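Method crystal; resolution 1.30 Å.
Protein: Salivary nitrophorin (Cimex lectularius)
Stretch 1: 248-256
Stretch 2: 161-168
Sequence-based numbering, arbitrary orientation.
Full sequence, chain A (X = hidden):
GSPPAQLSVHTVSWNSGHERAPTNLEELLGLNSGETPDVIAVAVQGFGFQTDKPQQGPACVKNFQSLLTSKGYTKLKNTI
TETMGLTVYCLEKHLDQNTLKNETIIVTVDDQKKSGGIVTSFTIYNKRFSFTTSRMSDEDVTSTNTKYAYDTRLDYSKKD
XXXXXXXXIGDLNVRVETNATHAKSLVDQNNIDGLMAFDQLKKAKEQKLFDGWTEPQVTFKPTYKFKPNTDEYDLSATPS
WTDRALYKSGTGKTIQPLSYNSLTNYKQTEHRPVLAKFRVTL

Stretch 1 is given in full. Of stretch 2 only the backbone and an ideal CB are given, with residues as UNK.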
# COMPACT_ATOMS: atom_id res chain seq x y z
N LYS A 248 7.64 -4.91 -8.27
CA LYS A 248 8.81 -5.00 -9.14
C LYS A 248 9.71 -6.06 -8.55
O LYS A 248 9.71 -6.29 -7.36
CB LYS A 248 9.58 -3.66 -9.13
CG LYS A 248 10.62 -3.41 -10.18
CD LYS A 248 11.12 -1.96 -10.06
CE LYS A 248 12.20 -1.73 -11.08
NZ LYS A 248 12.69 -0.39 -11.10
N SER A 249 10.59 -6.58 -9.41
CA SER A 249 11.74 -7.39 -8.99
C SER A 249 12.99 -6.73 -9.48
O SER A 249 13.04 -6.29 -10.60
CB SER A 249 11.69 -8.78 -9.58
OG SER A 249 12.87 -9.57 -9.24
N GLY A 250 14.00 -6.72 -8.62
CA GLY A 250 15.31 -6.27 -9.00
C GLY A 250 16.16 -7.32 -9.68
O GLY A 250 17.25 -7.01 -10.17
N THR A 251 15.68 -8.56 -9.74
CA THR A 251 16.55 -9.70 -10.08
C THR A 251 15.90 -10.68 -11.02
O THR A 251 16.29 -11.87 -11.08
CB THR A 251 17.00 -10.45 -8.82
OG1 THR A 251 15.83 -10.89 -8.11
CG2 THR A 251 17.79 -9.61 -7.87
N GLY A 252 14.89 -10.24 -11.75
CA GLY A 252 14.31 -11.03 -12.79
C GLY A 252 13.35 -12.10 -12.27
O GLY A 252 13.01 -13.01 -13.02
N LYS A 253 12.91 -11.99 -11.02
CA LYS A 253 11.96 -12.94 -10.43
C LYS A 253 10.55 -12.63 -10.88
O LYS A 253 10.18 -11.47 -11.15
CB LYS A 253 12.01 -12.89 -8.93
CG LYS A 253 13.32 -13.11 -8.26
CD LYS A 253 13.89 -14.46 -8.61
CE LYS A 253 15.04 -14.79 -7.73
NZ LYS A 253 15.73 -16.02 -8.27
N THR A 254 9.76 -13.68 -11.05
CA THR A 254 8.38 -13.53 -11.43
C THR A 254 7.52 -13.14 -10.24
O THR A 254 7.58 -13.80 -9.21
CB THR A 254 7.87 -14.84 -12.05
OG1 THR A 254 8.66 -15.15 -13.18
CG2 THR A 254 6.42 -14.70 -12.57
N ILE A 255 6.71 -12.08 -10.40
CA ILE A 255 5.70 -11.67 -9.42
C ILE A 255 4.41 -11.63 -10.21
O ILE A 255 4.28 -10.89 -11.16
CB ILE A 255 6.01 -10.28 -8.80
CG1 ILE A 255 7.34 -10.29 -8.06
CG2 ILE A 255 4.87 -9.82 -7.90
CD1 ILE A 255 7.89 -8.92 -7.66
N GLN A 256 3.47 -12.49 -9.81
CA GLN A 256 2.22 -12.62 -10.47
C GLN A 256 1.08 -12.13 -9.58
O GLN A 256 0.75 -12.76 -8.59
CB GLN A 256 1.97 -14.09 -10.82
CG GLN A 256 0.64 -14.27 -11.53
CD GLN A 256 0.52 -13.41 -12.76
OE1 GLN A 256 -0.42 -12.59 -12.88
NE2 GLN A 256 1.47 -13.55 -13.68
N UNK A 161 22.55 -3.35 -5.01
CA UNK A 161 22.12 -4.73 -4.84
C UNK A 161 20.62 -4.71 -4.62
O UNK A 161 20.18 -4.73 -3.46
CB UNK A 161 22.85 -5.41 -3.68
N UNK A 162 19.84 -4.67 -5.69
CA UNK A 162 18.40 -4.45 -5.53
C UNK A 162 17.71 -5.70 -4.99
O UNK A 162 18.18 -6.83 -5.19
CB UNK A 162 17.77 -4.04 -6.86
N UNK A 163 16.58 -5.50 -4.31
CA UNK A 163 15.85 -6.59 -3.68
C UNK A 163 15.24 -7.52 -4.74
O UNK A 163 15.03 -7.14 -5.89
CB UNK A 163 14.76 -6.04 -2.76
N UNK A 164 14.93 -8.76 -4.35
CA UNK A 164 14.32 -9.72 -5.26
C UNK A 164 12.82 -9.42 -5.49
O UNK A 164 12.32 -9.54 -6.60
CB UNK A 164 14.50 -11.14 -4.71
N UNK A 165 12.11 -9.10 -4.42
CA UNK A 165 10.64 -8.80 -4.50
C UNK A 165 10.35 -7.49 -3.80
O UNK A 165 10.69 -7.32 -2.62
CB UNK A 165 9.80 -9.92 -3.87
N UNK A 166 9.73 -6.57 -4.54
CA UNK A 166 9.45 -5.25 -4.05
C UNK A 166 8.01 -4.89 -4.24
O UNK A 166 7.42 -5.14 -5.29
CB UNK A 166 10.35 -4.22 -4.74
N UNK A 167 7.45 -4.31 -3.20
CA UNK A 167 6.05 -3.81 -3.20
C UNK A 167 6.02 -2.40 -2.66
O UNK A 167 6.71 -2.09 -1.71
CB UNK A 167 5.13 -4.71 -2.37
N UNK A 168 5.20 -1.56 -3.26
CA UNK A 168 5.05 -0.20 -2.82
C UNK A 168 3.55 -0.02 -2.74
O UNK A 168 2.82 -0.15 -3.73
CB UNK A 168 5.73 0.81 -3.75

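Position 161 lies beyond the reach of stretch 1: its CA-to-CB bond points away, and nothing of stretch 1 comes within 5.5 Å of the ideal CB. The contact sets no preference here, and many residues would serve. The deposited one is D161, which makes no contact.

At position 162 the CB points toward stretch 1 and sits 3.9 Å from G250 CA. What it meets is bare glycine backbone, so a compact apolar side chain would suit, such as alanine, valine or proline; phi near -74° and psi near 154° admit proline without strain. The residue is P162, whose CG lies 3.6 Å from G250 O. The packing is mutual, since a CB on G250 would fall 2.7 Å from P162 CB and 2.5 Å from the carbonyl O of position 163, clashing with both.

Position 163 speaks through its backbone. Its CB points away, leaving the side chain free of stretch 1, while its carbonyl O accepts a hydrogen bond from G250 N at 2.9 Å. Small or polar residues are as plausible as any; S163 is found, its OG hydrogen-bonded elsewhere in the structure.

Position 164 is the most instructive. Its CB points away overall, yet the ideal CB is 3.7 Å from T251 OG1 and 4.2 Å from K253 CG. A hydroxyl and the stem of a lysine invite an acceptor on a short arm: aspartate or asparagine, perhaps serine. D164 answers with chi1 at m, which brings the carboxylate back to stretch 1, where T251 OG1 donates to D164 OD2 at 2.7 Å. K253 CE lies 3.7 Å from D164 OD2, but K253 NZ is engaged elsewhere. The backbone adds a second anchor: S249 OG donates to D164 O at 2.7 Å and itself accepts from T251 N and K253 N, so this one hydroxyl ties the turn of stretch 1 to its neighbour.

From position 165 the backbone is extended. The CB points away, but I255 CD1 is 4.4 Å from the ideal CB, and a long apolar side chain could swing back to it: leucine, methionine or an aromatic. F165 does so. I255 CG1 approaches the ring edge, 3.9 Å from F165 CD2, and K253 CB lies 3.5 Å from F165 CE2.

Position 166 pairs with K248 in an antiparallel bridge: the N of position 166 donates to K248 O at 2.8 Å, and its O accepts from K248 N at 3.0 Å. Its CB shares a sheet face with that of K248, beside the S249-G250 backbone; a branched aliphatic fits. L166 places CD1 3.7 Å from G250 N and 4.0 Å from S249 CA, with chi2 at 99°, between wells.

Position 167 again points away, so only a large side chain could return to I255. F167 does, with CE2 4.0 Å from I255 CG2.

Position 168 is out of reach and unconstrained by this contact; it is W168, whose NE1 bonds elsewhere.

Stretch 2 161-168: DPSDFLFW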
# COMPACT_ATOMS: atom_id res chain seq x y z
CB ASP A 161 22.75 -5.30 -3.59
CG ASP A 161 22.65 -6.81 -3.51
OD1 ASP A 161 22.02 -7.45 -4.40
OD2 ASP A 161 23.21 -7.44 -2.59
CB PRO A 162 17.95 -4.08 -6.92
CG PRO A 162 18.86 -4.78 -7.84
CD PRO A 162 20.21 -4.73 -7.12
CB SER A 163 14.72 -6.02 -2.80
OG SER A 163 15.19 -5.15 -1.77
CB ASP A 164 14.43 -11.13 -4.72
CG ASP A 164 15.84 -11.61 -4.69
OD1 ASP A 164 16.50 -11.47 -3.63
OD2 ASP A 164 16.38 -12.03 -5.74
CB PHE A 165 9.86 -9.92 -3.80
CG PHE A 165 10.23 -11.32 -4.28
CD1 PHE A 165 10.91 -12.18 -3.47
CD2 PHE A 165 9.85 -11.75 -5.53
CE1 PHE A 165 11.21 -13.47 -3.94
CE2 PHE A 165 10.12 -13.01 -5.99
CZ PHE A 165 10.84 -13.87 -5.19
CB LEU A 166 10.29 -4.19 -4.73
CG LEU A 166 11.81 -4.41 -4.56
CD1 LEU A 166 12.28 -5.02 -5.76
CD2 LEU A 166 12.48 -3.12 -4.22
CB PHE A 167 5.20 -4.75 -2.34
CG PHE A 167 5.24 -6.18 -2.83
CD1 PHE A 167 6.17 -7.08 -2.34
CD2 PHE A 167 4.39 -6.60 -3.85
CE1 PHE A 167 6.22 -8.37 -2.87
CE2 PHE A 167 4.46 -7.88 -4.37
CZ PHE A 167 5.40 -8.76 -3.87
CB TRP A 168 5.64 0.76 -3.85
CG TRP A 168 5.85 2.17 -3.41
CD1 TRP A 168 5.04 2.96 -2.68
CD2 TRP A 168 7.01 2.93 -3.64
NE1 TRP A 168 5.60 4.19 -2.47
CE2 TRP A 168 6.83 4.20 -3.07
CE3 TRP A 168 8.21 2.68 -4.34
CZ2 TRP A 168 7.78 5.16 -3.13
CZ3 TRP A 168 9.15 3.67 -4.40
CH2 TRP A 168 8.93 4.88 -3.79
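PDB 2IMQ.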